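Local coordinates for probable aminotransferase (Pseudomonas aeruginosa, PDB 5YKR), which is a probable class-III aminotransferase, of the superfamily of pyridoxal-phosphate-dependent enzymes, and carries its cofactor covalently attached, at residues A[22-27]-A[54-59]; A[28-33]-A[70-75]; A[78-83]-A[420-425]. One frame throughout, in Å; residues are numbered along the deposited sequence.

Interaction 1 (A[22-27]-A[54-59])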
loop_
_atom_site.group_PDB
_atom_site.type_symbol
_atom_site.label_atom_id
_atom_site.label_comp_id
_atom_site.label_asym_id
_atom_site.label_seq_id
_atom_site.Cartn_x
_atom_site.Cartn_y
_atom_site.Cartn_z
ATOM N N ARG A 22 -20.190 31.176 -1.280
ATOM C CA ARG A 22 -19.534 31.373 -2.585
ATOM C C ARG A 22 -19.108 30.016 -3.162
ATOM O O ARG A 22 -19.261 29.779 -4.343
ATOM C CB ARG A 22 -18.313 32.284 -2.435
ATOM C CG ARG A 22 -17.598 32.719 -3.705
ATOM C CD ARG A 22 -16.320 33.578 -3.447
ATOM N NE ARG A 22 -16.600 34.824 -2.804
ATOM C CZ ARG A 22 -17.099 35.900 -3.436
ATOM N NH1 ARG A 22 -17.394 35.863 -4.739
ATOM N NH2 ARG A 22 -17.340 37.004 -2.783
ATOM N N PHE A 23 -18.616 29.116 -2.313
ATOM C CA PHE A 23 -18.163 27.813 -2.787
ATOM C C PHE A 23 -19.365 27.030 -3.402
ATOM O O PHE A 23 -19.254 26.404 -4.471
ATOM C CB PHE A 23 -17.518 27.022 -1.662
ATOM C CG PHE A 23 -17.161 25.640 -2.065
ATOM C CD1 PHE A 23 -18.112 24.623 -2.031
ATOM C CD2 PHE A 23 -15.898 25.367 -2.557
ATOM C CE1 PHE A 23 -17.787 23.350 -2.451
ATOM C CE2 PHE A 23 -15.572 24.085 -2.995
ATOM C CZ PHE A 23 -16.528 23.070 -2.941
ATOM N N ASP A 24 -20.492 27.066 -2.707
ATOM C CA ASP A 24 -21.705 26.397 -3.200
ATOM C C ASP A 24 -22.149 26.979 -4.556
ATOM O O ASP A 24 -22.501 26.229 -5.481
ATOM C CB ASP A 24 -22.855 26.555 -2.203
ATOM C CG ASP A 24 -22.589 25.916 -0.840
ATOM O OD1 ASP A 24 -21.763 24.993 -0.762
ATOM O OD2 ASP A 24 -23.285 26.328 0.159
ATOM N N GLU A 25 -22.118 28.300 -4.667
ATOM C CA GLU A 25 -22.555 28.980 -5.884
ATOM C C GLU A 25 -21.652 28.675 -7.071
ATOM O O GLU A 25 -22.144 28.487 -8.159
ATOM C CB GLU A 25 -22.613 30.492 -5.703
ATOM C CG GLU A 25 -23.648 31.015 -4.742
ATOM C CD GLU A 25 -23.409 32.488 -4.377
ATOM O OE1 GLU A 25 -22.615 33.215 -5.082
ATOM O OE2 GLU A 25 -24.012 32.916 -3.356
ATOM N N LEU A 26 -20.349 28.618 -6.834
ATOM C CA LEU A 26 -19.364 28.411 -7.902
ATOM C C LEU A 26 -19.218 26.971 -8.329
ATOM O O LEU A 26 -18.769 26.729 -9.452
ATOM C CB LEU A 26 -17.979 28.893 -7.420
ATOM C CG LEU A 26 -17.760 30.408 -7.353
ATOM C CD1 LEU A 26 -16.432 30.702 -6.673
ATOM C CD2 LEU A 26 -17.779 31.048 -8.739
ATOM N N HIS A 27 -19.547 26.012 -7.451
ATOM C CA HIS A 27 -19.262 24.592 -7.760
ATOM C C HIS A 27 -20.499 23.683 -7.678
ATOM O O HIS A 27 -20.450 22.631 -7.035
ATOM C CB HIS A 27 -18.121 24.091 -6.864
ATOM C CG HIS A 27 -16.963 25.040 -6.751
ATOM N ND1 HIS A 27 -16.861 25.989 -5.740
ATOM C CD2 HIS A 27 -15.868 25.212 -7.542
ATOM C CE1 HIS A 27 -15.740 26.669 -5.908
ATOM N NE2 HIS A 27 -15.124 26.232 -6.996
ATOM N N PRO A 54 -11.637 22.400 2.298
ATOM C CA PRO A 54 -12.552 23.350 2.909
ATOM C C PRO A 54 -13.707 23.541 1.854
ATOM O O PRO A 54 -13.567 23.231 0.672
ATOM C CB PRO A 54 -11.680 24.546 3.060
ATOM C CG PRO A 54 -10.808 24.507 1.861
ATOM C CD PRO A 54 -10.461 23.047 1.713
ATOM N N GLY A 55 -14.797 24.021 2.237
ATOM C CA GLY A 55 -15.892 23.927 1.301
ATOM C C GLY A 55 -16.725 22.744 1.670
ATOM O O GLY A 55 -16.317 21.835 2.400
ATOM N N ASN A 56 -17.903 22.735 1.128
ATOM C CA ASN A 56 -18.879 21.786 1.582
ATOM C C ASN A 56 -18.786 20.427 0.903
ATOM O O ASN A 56 -19.379 19.468 1.381
ATOM C CB ASN A 56 -20.240 22.429 1.481
ATOM C CG ASN A 56 -20.447 23.519 2.531
ATOM O OD1 ASN A 56 -20.148 23.324 3.720
ATOM N ND2 ASN A 56 -20.969 24.663 2.107
ATOM N N CYS A 57 -17.953 20.316 -0.115
ATOM C CA CYS A 57 -17.632 19.010 -0.710
ATOM C C CYS A 57 -16.295 19.094 -1.417
ATOM O O CYS A 57 -15.848 20.192 -1.769
ATOM C CB CYS A 57 -18.701 18.609 -1.745
ATOM S SG CYS A 57 -18.887 19.786 -3.121
ATOM N N PRO A 58 -15.634 17.928 -1.656
ATOM C CA PRO A 58 -14.457 17.957 -2.498
ATOM C C PRO A 58 -14.824 18.292 -3.948
ATOM O O PRO A 58 -15.885 17.892 -4.459
ATOM C CB PRO A 58 -13.910 16.527 -2.431
ATOM C CG PRO A 58 -15.038 15.713 -2.005
ATOM C CD PRO A 58 -15.899 16.566 -1.140
ATOM N N LEU A 59 -13.935 19.034 -4.604
ATOM C CA LEU A 59 -14.087 19.240 -6.055
ATOM C C LEU A 59 -13.923 17.913 -6.812
ATOM O O LEU A 59 -13.042 17.141 -6.485
ATOM C CB LEU A 59 -13.040 20.220 -6.537
ATOM C CG LEU A 59 -12.980 21.623 -5.934
ATOM C CD1 LEU A 59 -11.722 22.309 -6.434
ATOM C CD2 LEU A 59 -14.246 22.379 -6.276
HETATM O O HOH W 1 -22.631 27.092 2.988
#
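Asn56 ND2 is held by two acceptors, Asp24 OD1 at 3.0 Å along an almost straight N-H line (177°) and water 1. The same water donates to Asp24 OD2, so carboxylate, amide and water form a small ring at one end of the contact, where the C-terminal turn of helix 9-26 packs on the irregular segment leading into strand 61-65 of this class-III aminotransferase. The ND2 bond lies in the amide plane and meets OD1 on its syn side, somewhat out of the carboxylate plane. Inward from this polar end the contact turns aromatic. Phe23 CG is anti to its backbone N (chi1 174°), which sends it toward 54-59. The ring presents a face to Gly55, whose CA sits 4.0 Å from the centroid and only 9° off the normal, a CH-pi contact. Cys57 SG comes to the ring edge, 3.8 Å from Phe23 CE1, in a sulfur-aromatic contact, while the carbonyl Cys57 O approaches Phe23 CZ to 3.2 Å. The other face of the ring is backed by His27. Its ND1 donates to Phe23 O at 2.7 Å, on a carbonyl lone pair, which holds ND1 over that face, toward its rim. Leu418 of helix 407-418 touches both side chains. Leu59 CD2 also reaches both, resting over one face of the imidazole at 3.5 Å from His27 CD2 and lying 3.9 Å from Phe23 CE2.

Interaction 2 (A[28-33]-A[70-75]); sequences PRSAQA and TDIDGQ
The carboxylate of Asp73 takes the backbone N-H of Arg29, not its guanidinium, whose NE stays 4.9 Å from Asp73 OD1; its partners are amide hydrogens of the first turn of helix 28-37. Asp73 OD1 takes Arg29 N at 2.8 Å on its syn lone pair, and Asp73 OD2 takes Ser30 N at 3.1 Å, also from the syn side but about 22° out of the carboxylate plane. Asp73 belongs to the type I beta turn from Asp71 to Gly74 that links strand 68-71 to strand 76-79, so a beta hairpin is tied to the start of a helix. Asp71 steadies this turn from within, its OD1 accepting from Gln75 N at 2.9 Å and more weakly from Asp73 N.

A second set of polar links runs through water 2. It donates to Asp73 OD2 at 2.6 Å and weakly to Asp71 OD2, and it is hydrogen-bonded to Ser30 OG at 2.7 Å. Ser30 OG also bonds Leu60 N, and Asp71 OD2 bonds the hydroxyl of Tyr77.

Van der Waals packing centres on Ile72. Its CG1 lies between the backbone N and the carbonyl carbon (chi1 63°), which sets it 3.7 Å from Ser30 OG. CD1 beyond it leans on the Arg29 backbone and, more loosely, on Ala33 CB. Glu115 of the second subunit packs on both Arg29 and Ile72.

A separate, probably electrostatic approach involves the Arg29 chain, whose bend at chi3 (65°) swings NE toward Ile72 O. That oxygen sits over one face of the guanidinium, 3.3 Å from Arg29 NH1, without a hydrogen bond.

With two helix amides and a water donating to it at the positive end of a helix dipole, the Asp73 carboxylate would be expected to favour its ionised form.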
loop_
_atom_site.group_PDB
_atom_site.type_symbol
_atom_site.label_atom_id
_atom_site.label_comp_id
_atom_site.label_asym_id
_atom_site.label_seq_id
_atom_site.Cartn_x
_atom_site.Cartn_y
_atom_site.Cartn_z
ATOM N N PRO A 28 -21.583 24.020 -8.398
ATOM C CA PRO A 28 -22.807 23.229 -8.195
ATOM C C PRO A 28 -22.732 21.773 -8.672
ATOM O O PRO A 28 -23.329 20.901 -8.068
ATOM C CB PRO A 28 -23.880 24.034 -8.961
ATOM C CG PRO A 28 -23.108 24.781 -10.015
ATOM C CD PRO A 28 -21.812 25.145 -9.306
ATOM N N ARG A 29 -22.020 21.519 -9.750
ATOM C CA ARG A 29 -21.902 20.163 -10.239
ATOM C C ARG A 29 -21.062 19.294 -9.286
ATOM O O ARG A 29 -21.407 18.144 -9.078
ATOM C CB ARG A 29 -21.347 20.125 -11.656
ATOM C CG ARG A 29 -22.247 20.784 -12.669
ATOM C CD ARG A 29 -21.606 20.863 -14.031
ATOM N NE ARG A 29 -21.388 19.554 -14.615
ATOM C CZ ARG A 29 -20.930 19.359 -15.850
ATOM N NH1 ARG A 29 -20.657 20.391 -16.666
ATOM N NH2 ARG A 29 -20.778 18.118 -16.293
ATOM N N SER A 30 -20.014 19.829 -8.674
ATOM C CA SER A 30 -19.302 19.055 -7.637
ATOM C C SER A 30 -20.205 18.773 -6.449
ATOM O O SER A 30 -20.164 17.666 -5.913
ATOM C CB SER A 30 -17.985 19.743 -7.219
ATOM O OG SER A 30 -17.015 19.509 -8.212
ATOM N N ALA A 31 -21.054 19.743 -6.082
ATOM C CA ALA A 31 -21.999 19.534 -4.969
ATOM C C ALA A 31 -23.032 18.460 -5.290
ATOM O O ALA A 31 -23.363 17.637 -4.454
ATOM C CB ALA A 31 -22.662 20.842 -4.569
ATOM N N GLN A 32 -23.529 18.462 -6.511
ATOM C CA GLN A 32 -24.449 17.427 -6.966
ATOM C C GLN A 32 -23.768 16.066 -6.945
ATOM O O GLN A 32 -24.346 15.052 -6.500
ATOM C CB GLN A 32 -24.965 17.792 -8.365
ATOM C CG GLN A 32 -25.822 16.783 -9.117
ATOM C CD GLN A 32 -26.228 17.322 -10.517
ATOM O OE1 GLN A 32 -25.476 18.091 -11.185
ATOM N NE2 GLN A 32 -27.428 16.941 -10.968
ATOM N N ALA A 33 -22.532 16.036 -7.428
ATOM C CA ALA A 33 -21.756 14.797 -7.393
ATOM C C ALA A 33 -21.578 14.289 -5.964
ATOM O O ALA A 33 -21.614 13.097 -5.721
ATOM C CB ALA A 33 -20.412 14.979 -8.074
ATOM N N THR A 70 -8.616 21.663 -13.927
ATOM C CA THR A 70 -9.947 22.114 -14.277
ATOM C C THR A 70 -10.952 21.178 -13.641
ATOM O O THR A 70 -10.818 19.960 -13.762
ATOM C CB THR A 70 -10.160 22.131 -15.806
ATOM O OG1 THR A 70 -9.165 22.938 -16.435
ATOM C CG2 THR A 70 -11.521 22.642 -16.162
ATOM N N ASP A 71 -11.923 21.727 -12.930
ATOM C CA ASP A 71 -12.965 20.922 -12.291
ATOM C C ASP A 71 -14.176 20.690 -13.221
ATOM O O ASP A 71 -14.233 21.200 -14.331
ATOM C CB ASP A 71 -13.325 21.481 -10.909
ATOM C CG ASP A 71 -14.145 22.761 -10.938
ATOM O OD1 ASP A 71 -14.711 23.086 -11.999
ATOM O OD2 ASP A 71 -14.261 23.391 -9.851
ATOM N N ILE A 72 -15.151 19.933 -12.751
ATOM C CA ILE A 72 -16.293 19.606 -13.579
ATOM C C ILE A 72 -17.280 20.739 -13.752
ATOM O O ILE A 72 -18.164 20.637 -14.592
ATOM C CB ILE A 72 -17.004 18.318 -13.107
ATOM C CG1 ILE A 72 -17.590 18.452 -11.701
ATOM C CG2 ILE A 72 -16.060 17.089 -13.226
ATOM C CD1 ILE A 72 -18.539 17.303 -11.365
ATOM N N ASP A 73 -17.123 21.818 -12.963
ATOM C CA ASP A 73 -17.855 23.067 -13.167
ATOM C C ASP A 73 -17.140 24.014 -14.148
ATOM O O ASP A 73 -17.609 25.130 -14.369
ATOM C CB ASP A 73 -18.132 23.752 -11.833
ATOM C CG ASP A 73 -19.209 23.034 -11.037
ATOM O OD1 ASP A 73 -20.422 23.173 -11.395
ATOM O OD2 ASP A 73 -18.849 22.353 -10.046
ATOM N N GLY A 74 -15.997 23.597 -14.709
ATOM C CA GLY A 74 -15.240 24.457 -15.594
ATOM C C GLY A 74 -14.362 25.486 -14.944
ATOM O O GLY A 74 -13.736 26.283 -15.639
ATOM N N GLN A 75 -14.273 25.467 -13.612
ATOM C CA GLN A 75 -13.364 26.345 -12.914
ATOM C C GLN A 75 -11.952 25.865 -13.113
ATOM O O GLN A 75 -11.694 24.627 -13.096
ATOM C CB GLN A 75 -13.662 26.377 -11.421
ATOM C CG GLN A 75 -15.015 26.956 -11.075
ATOM C CD GLN A 75 -15.025 28.442 -11.207
ATOM O OE1 GLN A 75 -15.599 28.955 -12.140
ATOM N NE2 GLN A 75 -14.303 29.137 -10.311
HETATM O O HOH W 2 -16.479 21.928 -9.154
#

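Interaction 3 (A[78-83]-A[420-425])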
loop_
_atom_site.group_PDB
_atom_site.type_symbol
_atom_site.label_atom_id
_atom_site.label_comp_id
_atom_site.label_asym_id
_atom_site.label_seq_id
_atom_site.Cartn_x
_atom_site.Cartn_y
_atom_site.Cartn_z
ATOM N N VAL A 78 -4.647 27.081 -10.436
ATOM C CA VAL A 78 -3.244 26.752 -10.308
ATOM C C VAL A 78 -3.116 25.908 -9.026
ATOM O O VAL A 78 -3.712 26.189 -7.975
ATOM C CB VAL A 78 -2.250 27.931 -10.272
ATOM C CG1 VAL A 78 -2.674 28.975 -9.360
ATOM C CG2 VAL A 78 -0.878 27.468 -9.844
ATOM N N ASP A 79 -2.377 24.809 -9.166
ATOM C CA ASP A 79 -2.277 23.777 -8.139
ATOM C C ASP A 79 -0.939 23.823 -7.453
ATOM O O ASP A 79 0.106 23.441 -8.038
ATOM C CB ASP A 79 -2.553 22.416 -8.778
ATOM C CG ASP A 79 -2.757 21.320 -7.762
ATOM O OD1 ASP A 79 -2.609 21.578 -6.542
ATOM O OD2 ASP A 79 -3.019 20.157 -8.181
ATOM N N PHE A 80 -0.954 24.279 -6.180
ATOM C CA PHE A 80 0.175 24.179 -5.265
ATOM C C PHE A 80 0.056 23.019 -4.245
ATOM O O PHE A 80 0.921 22.835 -3.381
ATOM C CB PHE A 80 0.375 25.524 -4.500
ATOM C CG PHE A 80 0.886 26.663 -5.340
ATOM C CD1 PHE A 80 2.213 26.741 -5.662
ATOM C CD2 PHE A 80 0.031 27.597 -5.878
ATOM C CE1 PHE A 80 2.708 27.767 -6.432
ATOM C CE2 PHE A 80 0.526 28.638 -6.663
ATOM C CZ PHE A 80 1.845 28.723 -6.909
ATOM N N ALA A 81 -1.055 22.287 -4.355
ATOM C CA ALA A 81 -1.314 21.092 -3.528
ATOM C C ALA A 81 -0.685 19.829 -4.109
ATOM O O ALA A 81 -0.101 19.006 -3.385
ATOM C CB ALA A 81 -2.818 20.895 -3.415
ATOM N N LEU A 82 -0.819 19.703 -5.437
ATOM C CA LEU A 82 -0.130 18.653 -6.223
ATOM C C LEU A 82 -0.357 17.268 -5.601
ATOM O O LEU A 82 0.599 16.514 -5.310
ATOM C CB LEU A 82 1.337 18.993 -6.402
ATOM C CG LEU A 82 1.587 20.267 -7.213
ATOM C CD1 LEU A 82 3.078 20.614 -7.230
ATOM C CD2 LEU A 82 1.052 20.117 -8.644
ATOM N N GLY A 83 -1.629 16.944 -5.370
ATOM C CA GLY A 83 -1.956 15.602 -4.861
ATOM C C GLY A 83 -1.438 15.365 -3.455
ATOM O O GLY A 83 -1.125 14.257 -3.067
ATOM N N ARG A 420 -10.922 31.488 -5.655
ATOM C CA ARG A 420 -10.298 32.434 -6.582
ATOM C C ARG A 420 -9.186 31.777 -7.403
ATOM O O ARG A 420 -8.337 32.441 -7.974
ATOM C CB ARG A 420 -9.817 33.673 -5.800
ATOM C CG ARG A 420 -10.983 34.489 -5.245
ATOM C CD ARG A 420 -10.528 35.445 -4.148
ATOM N NE ARG A 420 -11.673 36.107 -3.534
ATOM C CZ ARG A 420 -12.517 35.561 -2.678
ATOM N NH1 ARG A 420 -12.389 34.276 -2.319
ATOM N NH2 ARG A 420 -13.558 36.252 -2.213
ATOM N N GLY A 421 -9.246 30.430 -7.508
ATOM C CA GLY A 421 -8.439 29.709 -8.490
ATOM C C GLY A 421 -7.045 29.239 -8.060
ATOM O O GLY A 421 -6.178 29.000 -8.929
ATOM N N VAL A 422 -6.817 29.056 -6.757
ATOM C CA VAL A 422 -5.542 28.530 -6.266
ATOM C C VAL A 422 -5.843 27.370 -5.290
ATOM O O VAL A 422 -6.554 27.559 -4.281
ATOM C CB VAL A 422 -4.703 29.585 -5.573
ATOM C CG1 VAL A 422 -3.500 28.947 -4.903
ATOM C CG2 VAL A 422 -4.283 30.683 -6.559
ATOM N N LEU A 423 -5.313 26.190 -5.581
ATOM C CA LEU A 423 -5.427 25.061 -4.670
ATOM C C LEU A 423 -4.190 24.898 -3.784
ATOM O O LEU A 423 -3.069 24.823 -4.264
ATOM C CB LEU A 423 -5.595 23.746 -5.483
ATOM C CG LEU A 423 -6.832 23.664 -6.350
ATOM C CD1 LEU A 423 -6.833 22.425 -7.227
ATOM C CD2 LEU A 423 -8.074 23.716 -5.500
ATOM N N LEU A 424 -4.450 24.758 -2.512
ATOM C CA LEU A 424 -3.466 24.449 -1.494
ATOM C C LEU A 424 -3.924 23.179 -0.795
ATOM O O LEU A 424 -5.133 22.990 -0.548
ATOM C CB LEU A 424 -3.378 25.568 -0.460
ATOM C CG LEU A 424 -2.919 26.865 -1.094
ATOM C CD1 LEU A 424 -3.250 28.000 -0.142
ATOM C CD2 LEU A 424 -1.457 26.821 -1.413
ATOM N N THR A 425 -2.992 22.305 -0.432
ATOM C CA THR A 425 -3.383 21.087 0.229
ATOM C C THR A 425 -4.090 21.377 1.533
ATOM O O THR A 425 -3.656 22.261 2.281
ATOM C CB THR A 425 -2.220 20.135 0.415
ATOM O OG1 THR A 425 -2.719 18.916 0.985
ATOM C CG2 THR A 425 -1.135 20.693 1.314
HETATM O O HOH W 3 -0.360 23.076 -1.026
#
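A parallel strand pair, 76-79 with the short 422-423, forms this contact: Val78 lies opposite Val422 and Asp79 opposite Leu423. Backbone bonds hold it, Val78 N to Gly421 O, Leu423 N to Val78 O and Phe80 N to Leu423 O, each 2.9 Å. On one face of the sheet the two valines stand side by side, pointing the same way, with Val78 CG1 3.7 Å from Val422 CG2. The other branch, Val422 CG1, is anti to its backbone N (chi1 171°) and comes up to the edge of the Phe80 ring, 3.9 Å from CD2, while Phe80 CB touches Leu424 CD2. On the opposite face Leu423 CB lies 3.8 Å from Asp79 OD1. That oxygen also closes an Asx turn at the strand end: Ala81 N and Leu82 N both donate to it, from the same side of the carboxylate plane, and His91 NE2 is bonded to Asp79 OD2. Past the bridges, water 3 joins the two backbones, donating to Phe80 O at 2.7 Å and accepting from Thr425 N at 2.8 Å, with Ala81 CB packed 3.3 Å from that same Thr425 N. Strand 422-423 follows directly on the Schellman turn at Gly421 that ends helix 407-418, and within this chain it is outermost in a four-stranded mixed sheet, with Val422 packed against Leu417 of that helix and Leu444 and Leu448 of helix 439-456.

Overall arrangement
From the N terminus the chain runs through helix 9-26 and, after a break at His27, into helix 28-37. Interaction 1 pins the end of the first to residues 54-59, closing a loop of 26 residues. Interaction 2 ties the start of the second to the turn at 70-75, closing one of 36. Their segments alternate, so the loops cross, and the contacts touch where Cys57 SG meets Ala31 CA and where His27 packs on Asp71 and Asp73. Interaction 3 opens afterwards and spans 336 residues, bringing a C-terminal strand beside strand 76-79, partner of 68-71 in the same sheet. Leu59 packs on Leu423, linking interaction 1 to interaction 3. Interactions 1 and 2 touch the second subunit.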